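Local structure of beta-ketoacyl-[acyl-carrier-protein] synthase FabY (Pseudomonas aeruginosa, 4CW4) at residues S226-M230 with S478-A482; T288-L293 with I309-S313; G409-V414 with N543-G547; L454-S459 with H513-L517. The protein catalyses the condensation of acetyl-CoA with malonyl-ACP to make 3-oxobutanoyl-ACP, the primer with which fatty acid synthesis begins. One frame throughout, in Å; residues are numbered along the deposited sequence. Where two conformers were deposited one is given.

Interaction 1: residues S226-M230 with S478-A482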
loop_
_atom_site.group_PDB
_atom_site.type_symbol
_atom_site.label_atom_id
_atom_site.label_comp_id
_atom_site.label_asym_id
_atom_site.label_seq_id
_atom_site.Cartn_x
_atom_site.Cartn_y
_atom_site.Cartn_z
ATOM N N SER A 226 -1.698 -3.842 -8.419
ATOM C CA SER A 226 -2.782 -2.855 -8.381
ATOM C C SER A 226 -2.881 -2.245 -6.980
ATOM O O SER A 226 -1.889 -2.226 -6.270
ATOM C CB SER A 226 -4.108 -3.464 -8.830
ATOM O OG SER A 226 -5.072 -2.441 -8.972
ATOM N N GLY A 227 -4.051 -1.727 -6.611
ATOM C CA GLY A 227 -4.290 -1.195 -5.276
ATOM C C GLY A 227 -4.934 0.178 -5.296
ATOM O O GLY A 227 -5.344 0.675 -6.347
ATOM N N SER A 228 -5.056 0.765 -4.109
ATOM C CA SER A 228 -5.563 2.134 -3.924
ATOM C C SER A 228 -4.638 2.826 -2.931
ATOM O O SER A 228 -3.920 2.149 -2.182
ATOM C CB SER A 228 -6.984 2.116 -3.354
ATOM O OG SER A 228 -7.010 1.482 -2.073
ATOM N N ILE A 229 -4.620 4.157 -2.915
ATOM C CA ILE A 229 -3.883 4.844 -1.854
ATOM C C ILE A 229 -4.690 5.117 -0.597
ATOM O O ILE A 229 -4.105 5.248 0.468
ATOM C CB ILE A 229 -3.174 6.158 -2.281
ATOM C CG1 ILE A 229 -4.156 7.284 -2.635
ATOM C CG2 ILE A 229 -2.191 5.877 -3.410
ATOM C CD1 ILE A 229 -3.426 8.626 -2.905
ATOM N N MET A 230 -6.016 5.226 -0.702
ATOM C CA MET A 230 -6.826 5.553 0.482
ATOM C C MET A 230 -7.203 4.358 1.351
ATOM O O MET A 230 -7.582 4.553 2.506
ATOM C CB MET A 230 -8.125 6.266 0.096
ATOM C CG MET A 230 -7.972 7.539 -0.727
ATOM S SD MET A 230 -7.006 8.840 0.064
ATOM C CE MET A 230 -7.949 9.049 1.545
ATOM N N SER A 478 -7.570 11.065 -10.016
ATOM C CA SER A 478 -8.038 9.792 -9.452
ATOM C C SER A 478 -7.028 9.132 -8.514
ATOM O O SER A 478 -7.121 7.941 -8.221
ATOM C CB SER A 478 -8.424 8.824 -10.569
ATOM O OG SER A 478 -7.294 8.583 -11.388
ATOM N N LEU A 479 -6.095 9.923 -8.003
ATOM C CA LEU A 479 -5.255 9.508 -6.878
ATOM C C LEU A 479 -4.349 8.356 -7.334
ATOM O O LEU A 479 -3.513 8.574 -8.206
ATOM C CB LEU A 479 -6.096 9.184 -5.640
ATOM C CG LEU A 479 -7.022 10.298 -5.128
ATOM C CD1 LEU A 479 -7.629 9.919 -3.791
ATOM C CD2 LEU A 479 -6.319 11.659 -5.030
ATOM N N ALA A 480 -4.497 7.146 -6.779
ATOM C CA ALA A 480 -3.640 6.040 -7.230
ATOM C C ALA A 480 -3.665 5.874 -8.743
ATOM O O ALA A 480 -2.646 5.595 -9.362
ATOM C CB ALA A 480 -4.015 4.701 -6.585
ATOM N N THR A 481 -4.836 6.056 -9.332
ATOM C CA THR A 481 -5.034 5.714 -10.733
ATOM C C THR A 481 -4.638 6.856 -11.664
ATOM O O THR A 481 -4.703 6.716 -12.879
ATOM C CB THR A 481 -6.514 5.334 -10.941
ATOM O OG1 THR A 481 -6.895 4.443 -9.889
ATOM C CG2 THR A 481 -6.761 4.662 -12.282
ATOM N N ALA A 482 -4.198 7.972 -11.095
ATOM C CA ALA A 482 -3.980 9.171 -11.898
ATOM C C ALA A 482 -3.046 8.934 -13.092
ATOM O O ALA A 482 -3.335 9.330 -14.212
ATOM C CB ALA A 482 -3.451 10.290 -11.053
#

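Interaction 2: residues T288-L293 with I309-S313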
loop_
_atom_site.group_PDB
_atom_site.type_symbol
_atom_site.label_atom_id
_atom_site.label_comp_id
_atom_site.label_asym_id
_atom_site.label_seq_id
_atom_site.Cartn_x
_atom_site.Cartn_y
_atom_site.Cartn_z
ATOM N N THR A 288 1.248 6.596 -7.705
ATOM C CA THR A 288 1.157 5.162 -7.454
ATOM C C THR A 288 1.157 4.270 -8.704
ATOM O O THR A 288 1.860 3.255 -8.727
ATOM C CB THR A 288 -0.078 4.876 -6.559
ATOM O OG1 THR A 288 0.222 5.245 -5.211
ATOM C CG2 THR A 288 -0.506 3.420 -6.589
ATOM N N PHE A 289 0.388 4.601 -9.739
ATOM C CA PHE A 289 0.354 3.674 -10.858
ATOM C C PHE A 289 1.736 3.471 -11.465
ATOM O O PHE A 289 2.076 2.364 -11.838
ATOM C CB PHE A 289 -0.660 4.089 -11.928
ATOM C CG PHE A 289 -0.473 3.356 -13.220
ATOM C CD1 PHE A 289 -0.943 2.066 -13.375
ATOM C CD2 PHE A 289 0.209 3.941 -14.264
ATOM C CE1 PHE A 289 -0.766 1.394 -14.542
ATOM C CE2 PHE A 289 0.396 3.257 -15.446
ATOM C CZ PHE A 289 -0.088 1.981 -15.584
ATOM N N LEU A 290 2.529 4.533 -11.553
ATOM C CA LEU A 290 3.870 4.407 -12.087
ATOM C C LEU A 290 4.752 3.550 -11.178
ATOM O O LEU A 290 5.641 2.875 -11.665
ATOM C CB LEU A 290 4.496 5.786 -12.352
ATOM C CG LEU A 290 3.895 6.596 -13.514
ATOM C CD1 LEU A 290 4.651 7.908 -13.703
ATOM C CD2 LEU A 290 3.931 5.790 -14.794
ATOM N N TYR A 291 4.521 3.577 -9.865
ATOM C CA TYR A 291 5.239 2.678 -8.979
ATOM C C TYR A 291 4.909 1.203 -9.263
ATOM O O TYR A 291 5.802 0.348 -9.321
ATOM C CB TYR A 291 4.938 3.015 -7.513
ATOM C CG TYR A 291 5.566 4.282 -6.951
ATOM C CD1 TYR A 291 5.627 5.456 -7.663
ATOM C CD2 TYR A 291 6.073 4.295 -5.671
ATOM C CE1 TYR A 291 6.196 6.603 -7.125
ATOM C CE2 TYR A 291 6.630 5.433 -5.124
ATOM C CZ TYR A 291 6.693 6.584 -5.861
ATOM O OH TYR A 291 7.250 7.732 -5.342
ATOM N N ASN A 292 3.632 0.907 -9.485
ATOM C CA ASN A 292 3.237 -0.435 -9.893
ATOM C C ASN A 292 3.852 -0.765 -11.263
ATOM O O ASN A 292 4.283 -1.890 -11.518
ATOM C CB ASN A 292 1.705 -0.552 -9.967
ATOM C CG ASN A 292 1.056 -0.777 -8.618
ATOM O OD1 ASN A 292 1.649 -1.355 -7.703
ATOM N ND2 ASN A 292 -0.191 -0.348 -8.507
ATOM N N LEU A 293 3.893 0.214 -12.154
ATOM C CA LEU A 293 4.402 -0.014 -13.508
ATOM C C LEU A 293 5.915 -0.285 -13.467
ATOM O O LEU A 293 6.407 -1.111 -14.225
ATOM C CB LEU A 293 4.071 1.161 -14.432
ATOM C CG LEU A 293 4.395 1.006 -15.920
ATOM C CD1 LEU A 293 3.617 -0.141 -16.507
ATOM C CD2 LEU A 293 4.082 2.289 -16.683
ATOM N N ILE A 309 -0.465 -7.751 -15.384
ATOM C CA ILE A 309 -1.611 -6.844 -15.353
ATOM C C ILE A 309 -1.238 -5.770 -14.350
ATOM O O ILE A 309 -0.980 -6.073 -13.181
ATOM C CB ILE A 309 -2.904 -7.553 -14.935
ATOM C CG1 ILE A 309 -3.433 -8.472 -16.067
ATOM C CG2 ILE A 309 -3.999 -6.527 -14.623
ATOM C CD1 ILE A 309 -2.545 -9.658 -16.436
ATOM N N VAL A 310 -1.156 -4.528 -14.815
ATOM C CA VAL A 310 -0.761 -3.407 -13.967
ATOM C C VAL A 310 -1.845 -2.348 -13.992
ATOM O O VAL A 310 -2.299 -1.952 -15.058
ATOM C CB VAL A 310 0.528 -2.723 -14.479
ATOM C CG1 VAL A 310 1.018 -1.690 -13.472
ATOM C CG2 VAL A 310 1.636 -3.729 -14.788
ATOM N N GLY A 311 -2.258 -1.872 -12.833
ATOM C CA GLY A 311 -3.265 -0.829 -12.813
ATOM C C GLY A 311 -3.558 -0.368 -11.401
ATOM O O GLY A 311 -2.738 -0.551 -10.492
ATOM N N ASN A 312 -4.733 0.217 -11.212
ATOM C CA ASN A 312 -5.158 0.718 -9.910
ATOM C C ASN A 312 -6.665 0.921 -9.937
ATOM O O ASN A 312 -7.293 0.963 -11.004
ATOM C CB ASN A 312 -4.469 2.050 -9.591
ATOM C CG ASN A 312 -3.062 1.887 -9.053
ATOM O OD1 ASN A 312 -2.081 2.221 -9.722
ATOM N ND2 ASN A 312 -2.955 1.381 -7.841
ATOM N N SER A 313 -7.245 1.067 -8.749
ATOM C CA SER A 313 -8.644 1.376 -8.614
ATOM C C SER A 313 -8.837 2.267 -7.401
ATOM O O SER A 313 -8.434 1.900 -6.299
ATOM C CB SER A 313 -9.466 0.120 -8.417
ATOM O OG SER A 313 -10.837 0.490 -8.404
#

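Interaction 3: residues G409-V414 with N543-G547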
loop_
_atom_site.group_PDB
_atom_site.type_symbol
_atom_site.label_atom_id
_atom_site.label_comp_id
_atom_site.label_asym_id
_atom_site.label_seq_id
_atom_site.Cartn_x
_atom_site.Cartn_y
_atom_site.Cartn_z
ATOM N N GLY A 409 12.574 15.967 -6.196
ATOM C CA GLY A 409 12.739 14.650 -6.779
ATOM C C GLY A 409 12.275 14.565 -8.222
ATOM O O GLY A 409 12.807 13.788 -9.017
ATOM N N ASN A 410 11.251 15.335 -8.572
ATOM C CA ASN A 410 10.708 15.258 -9.921
ATOM C C ASN A 410 11.696 15.802 -10.974
ATOM O O ASN A 410 11.613 15.424 -12.134
ATOM C CB ASN A 410 9.349 15.966 -9.965
ATOM C CG ASN A 410 8.511 15.633 -11.187
ATOM O OD1 ASN A 410 7.781 16.495 -11.652
ATOM N ND2 ASN A 410 8.536 14.407 -11.650
ATOM N N TYR A 411 12.671 16.620 -10.569
ATOM C CA TYR A 411 13.741 17.003 -11.496
ATOM C C TYR A 411 14.477 15.762 -11.975
ATOM O O TYR A 411 14.785 15.606 -13.147
ATOM C CB TYR A 411 14.733 17.975 -10.850
ATOM C CG TYR A 411 14.251 19.406 -10.772
ATOM C CD1 TYR A 411 13.509 19.846 -9.680
ATOM C CD2 TYR A 411 14.541 20.321 -11.783
ATOM C CE1 TYR A 411 13.060 21.150 -9.598
ATOM C CE2 TYR A 411 14.095 21.634 -11.707
ATOM C CZ TYR A 411 13.346 22.035 -10.608
ATOM O OH TYR A 411 12.887 23.326 -10.486
ATOM N N LEU A 412 14.784 14.898 -11.019
ATOM C CA LEU A 412 15.548 13.688 -11.268
ATOM C C LEU A 412 14.760 12.686 -12.116
ATOM O O LEU A 412 15.313 12.106 -13.050
ATOM C CB LEU A 412 15.970 13.046 -9.952
ATOM C CG LEU A 412 17.163 13.687 -9.231
ATOM C CD1 LEU A 412 16.964 15.155 -8.921
ATOM C CD2 LEU A 412 17.458 12.924 -7.957
ATOM N N THR A 413 13.477 12.488 -11.805
ATOM C CA THR A 413 12.699 11.509 -12.559
ATOM C C THR A 413 12.526 11.942 -14.015
ATOM O O THR A 413 12.666 11.129 -14.922
ATOM C CB THR A 413 11.323 11.181 -11.918
ATOM O OG1 THR A 413 10.419 12.289 -12.011
ATOM C CG2 THR A 413 11.472 10.809 -10.447
ATOM N N VAL A 414 12.215 13.210 -14.246
ATOM C CA VAL A 414 12.017 13.681 -15.614
ATOM C C VAL A 414 13.328 13.636 -16.407
ATOM O O VAL A 414 13.359 13.163 -17.535
ATOM C CB VAL A 414 11.387 15.092 -15.656
ATOM C CG1 VAL A 414 11.241 15.572 -17.096
ATOM C CG2 VAL A 414 10.012 15.080 -14.943
ATOM N N ASN A 543 6.915 11.873 -3.227
ATOM C CA ASN A 543 6.753 10.829 -4.218
ATOM C C ASN A 543 6.725 11.429 -5.610
ATOM O O ASN A 543 5.916 12.298 -5.888
ATOM C CB ASN A 543 5.484 10.022 -3.903
ATOM C CG ASN A 543 5.688 9.087 -2.718
ATOM O OD1 ASN A 543 6.421 8.101 -2.818
ATOM N ND2 ASN A 543 5.075 9.403 -1.585
ATOM N N ASN A 544 7.643 10.995 -6.467
ATOM C CA ASN A 544 7.730 11.494 -7.839
ATOM C C ASN A 544 8.039 10.336 -8.757
ATOM O O ASN A 544 8.824 9.458 -8.406
ATOM C CB ASN A 544 8.855 12.527 -8.000
ATOM C CG ASN A 544 8.772 13.656 -6.990
ATOM O OD1 ASN A 544 8.048 14.637 -7.182
ATOM N ND2 ASN A 544 9.517 13.525 -5.902
ATOM N N ALA A 545 7.462 10.348 -9.953
ATOM C CA ALA A 545 7.773 9.321 -10.939
ATOM C C ALA A 545 7.582 9.844 -12.333
ATOM O O ALA A 545 6.717 10.689 -12.564
ATOM C CB ALA A 545 6.918 8.065 -10.726
ATOM N N SER A 546 8.401 9.328 -13.255
ATOM C CA SER A 546 8.216 9.596 -14.672
ATOM C C SER A 546 8.393 8.308 -15.456
ATOM O O SER A 546 9.321 7.535 -15.196
ATOM C CB SER A 546 9.207 10.646 -15.181
ATOM O OG SER A 546 9.137 11.827 -14.416
ATOM N N GLY A 547 7.475 8.059 -16.384
ATOM C CA GLY A 547 7.522 6.873 -17.221
ATOM C C GLY A 547 7.753 7.175 -18.687
ATOM O O GLY A 547 7.352 8.239 -19.179
#

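Interaction 4: residues L454-S459 with H513-L517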
loop_
_atom_site.group_PDB
_atom_site.type_symbol
_atom_site.label_atom_id
_atom_site.label_comp_id
_atom_site.label_asym_id
_atom_site.label_seq_id
_atom_site.Cartn_x
_atom_site.Cartn_y
_atom_site.Cartn_z
ATOM N N LEU A 454 9.868 20.901 -16.355
ATOM C CA LEU A 454 9.829 20.514 -17.767
ATOM C C LEU A 454 10.640 21.462 -18.649
ATOM O O LEU A 454 11.353 21.035 -19.545
ATOM C CB LEU A 454 8.387 20.432 -18.271
ATOM C CG LEU A 454 7.478 19.451 -17.541
ATOM C CD1 LEU A 454 6.057 19.562 -18.055
ATOM C CD2 LEU A 454 7.992 18.029 -17.672
ATOM N N ASP A 455 10.524 22.752 -18.377
ATOM C CA ASP A 455 11.268 23.747 -19.133
ATOM C C ASP A 455 12.772 23.543 -18.987
ATOM O O ASP A 455 13.524 23.633 -19.964
ATOM C CB ASP A 455 10.876 25.136 -18.649
ATOM C CG ASP A 455 11.273 26.226 -19.612
ATOM O OD1 ASP A 455 10.973 26.119 -20.828
ATOM O OD2 ASP A 455 11.870 27.204 -19.131
ATOM N N ARG A 456 13.227 23.250 -17.780
ATOM C CA ARG A 456 14.659 23.107 -17.552
ATOM C C ARG A 456 15.229 21.787 -18.102
ATOM O O ARG A 456 16.371 21.745 -18.578
ATOM C CB ARG A 456 14.969 23.273 -16.073
ATOM C CG ARG A 456 14.684 24.680 -15.565
ATOM C CD ARG A 456 15.142 24.838 -14.132
ATOM N NE ARG A 456 16.581 24.623 -14.034
ATOM C CZ ARG A 456 17.232 24.347 -12.912
ATOM N NH1 ARG A 456 16.580 24.239 -11.767
ATOM N NH2 ARG A 456 18.544 24.159 -12.950
ATOM N N VAL A 457 14.442 20.720 -18.076
ATOM C CA VAL A 457 14.854 19.481 -18.721
ATOM C C VAL A 457 14.854 19.667 -20.241
ATOM O O VAL A 457 15.779 19.229 -20.924
ATOM C CB VAL A 457 13.973 18.295 -18.300
ATOM C CG1 VAL A 457 14.276 17.076 -19.127
ATOM C CG2 VAL A 457 14.185 18.001 -16.828
ATOM N N ALA A 458 13.833 20.331 -20.776
ATOM C CA ALA A 458 13.821 20.653 -22.201
ATOM C C ALA A 458 15.085 21.390 -22.612
ATOM O O ALA A 458 15.682 21.089 -23.644
ATOM C CB ALA A 458 12.597 21.481 -22.543
ATOM N N SER A 459 15.495 22.362 -21.807
ATOM C CA SER A 459 16.653 23.153 -22.163
ATOM C C SER A 459 17.895 22.265 -22.170
ATOM O O SER A 459 18.705 22.321 -23.098
ATOM C CB SER A 459 16.806 24.317 -21.189
ATOM O OG SER A 459 17.928 25.088 -21.536
ATOM N N HIS A 513 6.148 28.667 -16.559
ATOM C CA HIS A 513 7.388 28.726 -17.340
ATOM C C HIS A 513 7.159 28.033 -18.688
ATOM O O HIS A 513 6.960 26.822 -18.730
ATOM C CB HIS A 513 8.513 28.018 -16.589
ATOM C CG HIS A 513 8.869 28.646 -15.281
ATOM N ND1 HIS A 513 10.163 28.666 -14.800
ATOM C CD2 HIS A 513 8.111 29.248 -14.334
ATOM C CE1 HIS A 513 10.185 29.253 -13.620
ATOM N NE2 HIS A 513 8.955 29.615 -13.311
ATOM N N GLN A 514 7.200 28.794 -19.782
ATOM C CA GLN A 514 6.775 28.304 -21.084
ATOM C C GLN A 514 7.806 28.352 -22.190
ATOM O O GLN A 514 7.482 27.962 -23.301
ATOM C CB GLN A 514 5.628 29.196 -21.610
ATOM C CG GLN A 514 4.389 29.127 -20.847
ATOM C CD GLN A 514 3.230 29.721 -21.586
ATOM O OE1 GLN A 514 2.837 30.870 -21.345
ATOM N NE2 GLN A 514 2.633 28.926 -22.456
ATOM N N GLN A 515 9.011 28.858 -21.935
ATOM C CA GLN A 515 9.896 29.183 -23.055
ATOM C C GLN A 515 10.063 28.007 -24.018
ATOM O O GLN A 515 10.021 28.201 -25.224
ATOM C CB GLN A 515 11.272 29.714 -22.610
ATOM C CG GLN A 515 12.120 30.182 -23.821
ATOM C CD GLN A 515 13.513 30.700 -23.477
ATOM O OE1 GLN A 515 13.882 30.883 -22.310
ATOM N NE2 GLN A 515 14.301 30.940 -24.513
ATOM N N ARG A 516 10.240 26.799 -23.481
ATOM C CA ARG A 516 10.466 25.604 -24.297
ATOM C C ARG A 516 9.290 24.628 -24.346
ATOM O O ARG A 516 9.450 23.514 -24.825
ATOM C CB ARG A 516 11.729 24.884 -23.807
ATOM C CG ARG A 516 12.999 25.613 -24.245
ATOM C CD ARG A 516 14.105 25.562 -23.224
ATOM N NE ARG A 516 13.805 26.408 -22.066
ATOM C CZ ARG A 516 14.557 27.417 -21.619
ATOM N NH1 ARG A 516 15.678 27.772 -22.235
ATOM N NH2 ARG A 516 14.172 28.080 -20.539
ATOM N N LEU A 517 8.114 25.062 -23.894
ATOM C CA LEU A 517 6.934 24.203 -23.832
ATOM C C LEU A 517 5.835 24.724 -24.737
ATOM O O LEU A 517 5.688 25.943 -24.927
ATOM C CB LEU A 517 6.375 24.118 -22.401
ATOM C CG LEU A 517 7.339 23.759 -21.269
ATOM C CD1 LEU A 517 6.633 23.708 -19.927
ATOM C CD2 LEU A 517 8.051 22.448 -21.530
HETATM O O HOH W 1 10.576 29.635 -19.555
HETATM O O HOH W 2 12.213 27.513 -16.430
#

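Interaction 1: residues S226-M230 with S478-A482
The backbones of 226-230 and 478-482 come together at Ser228 and Ala480, whose CA atoms stand 5.5 Å apart, an extended loop lying beside a tight turn. The turn includes a short 3-10 segment at Ala480 and Thr481, and Leu479, just ahead of it, has a positive phi of 67°. The side-chain contacts are apolar, and all the touching residues are buried. The methyl of Ala480 lies against Ile229: its CB is 3.8 Å from the backbone N of Ile229 and equally far from CG2 of the same residue. The other branch of Ile229 lies against Leu479. With chi1 at 68°, CG1 sits between the backbone N and the carbonyl carbon, which leaves CG2 for Ala480 and carries Ile229 CD1 to within 3.9 Å of Leu479 CB; the two side chains cross at roughly a right angle. Farther along, the bent chain of Met230 lays its CG 3.9 Å from Leu479 CD1. Polar groups of both loops are held by a third element, since one carboxylate oxygen of Glu314, OE1, accepts the backbone N-H of Ile229 and that of Ala480. Phe260 of the second subunit packs on Ile229 and Met230. Leu479 also touches Cys286, the inferred nucleophile, and its backbone N bonds to His477, a predicted catalytic residue. The two loops thus lie beside the probable Cys-His-His site expected of a KAS I/II-type ketosynthase of thiolase-like fold.

Interaction 2: residues T288-L293 with I309-S313
Phe289 sets its ring edge-on against the strand 309-313, with CE1 3.7 Å from Val310 CG1 and CD1 3.8 Å from Gly311 CA. The turn of chi1 to 166°, which puts CG opposite the backbone N, swings the ring from the flank of the helix to this edge-first approach. Gly311 CA and the carbonyl of Val310 lie at the rim of the ring, near its plane. One face of the ring meets Leu293 CB from the next helical turn. Val310 offers CG1 to the helix itself, 3.7 Å from Asn292 CB, and the same methyl also touches the backbone N of Leu293.

Asn312 approaches from the strand, its OD1 only 3.1 Å from Phe289 CA and its amide plane steeply inclined to the ring. Asn292 comes from the opposite direction. Its ND2 makes two weak bonds, to Asn312 OD1 at 3.4 Å and to Gly311 O at 3.2 Å, both well bent, and the two amides are turned 23° from each other. Stronger partners lie elsewhere: Asn292 OD1 accepts from the backbone of Ile282, and Asn312 ND2 donates to Gly227 O.

Helix 288-293 runs nearly antiparallel to the strand, at 160°, with the short axes 7.7 Å apart. On the strand's two edges lie 222-225, parallel to it, and 366-374, antiparallel, while Leu290 and Leu293 reach strand 387-394 and Phe289 packs against helix 482-496.

Interaction 3: residues G409-V414 with N543-G547
Thr413 and Ser546 meet where helix 409-425 lies along strand 543-550, a helix-on-sheet layer in the C-terminal half of the thiolase-like ketosynthase fold. The two segments run nearly parallel, 15° apart, and their short axes approach to 7.0 Å.

Van der Waals contact is mostly between small and polar residues. Gly409 brings its CA to 3.5 Å from Asn544 ND2, facing the strand with no side chain in between. The amide of Asn544 lies against Gly409 and Asn410, its OD1 3.3 Å from Asn410 CB, and the amide planes of Asn410 and Asn544 are nearly parallel. Beyond them the methyl CG2 of Thr413 settles 3.6 Å from Asn544 O, while CG2 of Val414 covers the hydroxyl of Ser546.

Hydrogen bonding gathers the buried polar ends into a network. Asn544 ND2 is held by Asp397 OD1, which also takes the backbone N-H of Gly409, so one carboxylate oxygen ties Gly409 to Asn544. Asn536 OD1, on the adjacent strand 532-539, is bonded to both Asn410 ND2 and Ser546 OG. The side chain of Asn410 lies about 6 Å from that of His439, so the network is near this predicted active-site histidine.

At the middle of the network stands the hydroxyl of Thr413, which a chi1 of 70° tucks between backbone N and carbonyl carbon. There Thr413 OG1 accepts from Asn410 ND2 at 2.9 Å, 22° out of the amide plane, and donates to Ser546 OG at 2.8 Å.

Interaction 4: residues L454-S459 with H513-L517
Asp455 turns its carboxylate off the flank of the helix with CG opposite the backbone N (chi1 -163°), and Arg516 meets it with its chain bent at chi2 and chi3 (144° and -72°). The bends bring the guanidinium round side-on, NE and NH2 each taking a different oxygen. Arg516 NH2 reaches Asp455 OD2 at 2.8 Å along an almost straight bond, and Arg516 NE reaches Asp455 OD1 at 3.1 Å. Both donors lie above the carboxylate plane although the oxygens stay close to the guanidinium plane, so the salt bridge is twisted. Asp455 OD1 takes a further bond from the backbone N of Arg516, at 2.8 Å and nearly along its C-O axis; one oxygen thereby holds both backbone and side chain of the same residue. Two waters donate to Asp455 OD2: one accepts the N-H of Gln515, and the other is shared with His513 ND1. Such a wealth of donors would be expected to keep the carboxylate ionised.

Beneath the polar group, Ala458 CB packs 3.7 Å from Arg516 CB, and Ser459 CB covers one guanidinium face. Leu517 CD2 rests 3.8 Å from Leu454 CB on the buried side, near Trp466. The geometry illustrates an aspartate on an outer helix fastening a type I beta turn, Gln514 to Leu517, that leads into strand 517-519 at the periphery of the ketosynthase fold.

In the fold
From the N terminus, 226-230 comes first, and interaction 1 closes a long loop on reaching 478-482. Interaction 2 is nested within it, a short closure joining helix 288-301 to strand 307-314; the two touch where Ile229 packs on Thr288, near the probable active-site cysteine. Interaction 3 closes a loop from helix 409-425 to strand 543-550 and crosses interaction 1; Tyr291 beside Asn543 and Leu290 beside Ala545 join it to interaction 2. Nested inside it, interaction 4 closes a shorter loop from helix 444-461 to the turn leading into strand 517-519, and also crosses interaction 1. Val414 against Val457 and Leu454 carries the layering outward, from central strands through helix 409-425 to helix 444-461.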